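Local coordinates for protein deseasin MCP-01 (Pseudoalteromonas sp., PDB 3VV3) that probably degrades collagen as a calcium-binding serine protease of the subtilisin family, at residues A[184-187]-A[188-191]. Sequence-based numbering, arbitrary orientation.
Sequences DAIT and ASEQ
Q191 folds back alongside T187 in the last turn of helix 180-191 and grips its carbonyl oxygen twice. The backbone N of Q191 makes the regular i to i+4 bond, while the side chain adds a second hydrogen bond, NE2 to T187 O at 3.1 Å; the two donors arrive from opposite faces of the carbonyl plane. With CG anti to the carbonyl carbon, Q191 CG lies 3.3 Å from T187 O, and a bend at chi2 (-47°) then turns CD and NE2 back toward that oxygen, which lies near the plane of the side-chain amide. T187 and Q191 run side by side, pointing the same way, with T187 CG2 3.7 Å from Q191 NE2. The T187 hydroxyl sits beside its own backbone N, where OG1 bonds to A183 O one turn back and to N219 of a nearby loop.

A188 continues the regular helix, its N bonded to D184 O at 3.0 Å, and its CB rests 3.5 Å from A185 O. I186 O is likewise gripped twice, but by two residues: buried S189 donates OG (2.6 Å), held between backbone N and carbonyl carbon (chi1 75°), and E190 donates its backbone N. S189 OG also bonds to N221 ND2, tying the turn to the loop. With the hydroxyl gone, as in an alanine here, N221 ND2 is likely to lose this partner and I186 O to keep just the E190 N bond of the two.

Helix 180-191 is the crossover helix of a beta-alpha-beta unit, linking parallel strands 166-171 and 195-199 of the subtilisin-like central sheet. A185 and S189 face helix 146-161, meeting I150, I153, D154 and V157, while I186 and E190 pack on the loop containing N219 to N221, just before strand 222-228.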
loop_
_atom_site.group_PDB
_atom_site.type_symbol
_atom_site.label_atom_id
_atom_site.label_comp_id
_atom_site.label_asym_id
_atom_site.label_seq_id
_atom_site.Cartn_x
_atom_site.Cartn_y
_atom_site.Cartn_z
ATOM N N ASP A 184 -10.308 -21.338 12.439
ATOM C CA ASP A 184 -11.565 -22.080 12.493
ATOM C C ASP A 184 -12.551 -21.601 11.428
ATOM O O ASP A 184 -13.290 -22.402 10.857
ATOM C CB ASP A 184 -12.208 -21.950 13.875
ATOM C CG ASP A 184 -11.492 -22.762 14.945
ATOM O OD1 ASP A 184 -10.561 -23.531 14.623
ATOM O OD2 ASP A 184 -11.870 -22.621 16.127
ATOM N N ALA A 185 -12.573 -20.293 11.178
ATOM C CA ALA A 185 -13.444 -19.746 10.149
ATOM C C ALA A 185 -13.006 -20.281 8.788
ATOM O O ALA A 185 -13.839 -20.618 7.933
ATOM C CB ALA A 185 -13.403 -18.227 10.170
ATOM N N ILE A 186 -11.692 -20.370 8.594
ATOM C CA ILE A 186 -11.150 -20.873 7.346
ATOM C C ILE A 186 -11.446 -22.361 7.201
ATOM O O ILE A 186 -11.771 -22.832 6.112
ATOM C CB ILE A 186 -9.639 -20.592 7.231
ATOM C CG1 ILE A 186 -9.408 -19.080 7.190
ATOM C CG2 ILE A 186 -9.054 -21.277 5.992
ATOM C CD1 ILE A 186 -7.935 -18.667 7.321
ATOM N N THR A 187 -11.351 -23.095 8.304
ATOM C CA THR A 187 -11.719 -24.504 8.295
ATOM C C THR A 187 -13.172 -24.689 7.871
ATOM O O THR A 187 -13.488 -25.597 7.098
ATOM C CB THR A 187 -11.461 -25.161 9.655
ATOM O OG1 THR A 187 -10.050 -25.193 9.896
ATOM C CG2 THR A 187 -12.019 -26.587 9.678
ATOM N N ALA A 188 -14.051 -23.810 8.344
ATOM C CA ALA A 188 -15.455 -23.894 7.961
ATOM C C ALA A 188 -15.617 -23.629 6.472
ATOM O O ALA A 188 -16.448 -24.256 5.812
ATOM C CB ALA A 188 -16.314 -22.928 8.767
ATOM N N SER A 189 -14.839 -22.682 5.946
ATOM C CA SER A 189 -14.890 -22.403 4.521
ATOM C C SER A 189 -14.432 -23.629 3.718
ATOM O O SER A 189 -14.968 -23.905 2.639
ATOM C CB SER A 189 -14.079 -21.147 4.157
ATOM O OG SER A 189 -12.689 -21.399 4.181
ATOM N N GLU A 190 -13.461 -24.375 4.242
ATOM C CA GLU A 190 -13.026 -25.591 3.557
ATOM C C GLU A 190 -14.154 -26.612 3.482
ATOM O O GLU A 190 -14.342 -27.256 2.455
ATOM C CB GLU A 190 -11.798 -26.229 4.223
ATOM C CG GLU A 190 -11.286 -27.434 3.421
ATOM C CD GLU A 190 -10.012 -28.046 3.970
ATOM O OE1 GLU A 190 -9.554 -27.627 5.052
ATOM O OE2 GLU A 190 -9.469 -28.962 3.307
ATOM N N GLN A 191 -14.907 -26.768 4.564
ATOM C CA GLN A 191 -15.990 -27.747 4.551
ATOM C C GLN A 191 -17.068 -27.330 3.544
ATOM O O GLN A 191 -17.809 -28.173 3.034
ATOM C CB GLN A 191 -16.594 -27.955 5.953
ATOM C CG GLN A 191 -15.575 -28.120 7.088
ATOM C CD GLN A 191 -14.451 -29.104 6.776
ATOM O OE1 GLN A 191 -14.691 -30.270 6.451
ATOM N NE2 GLN A 191 -13.206 -28.636 6.896
#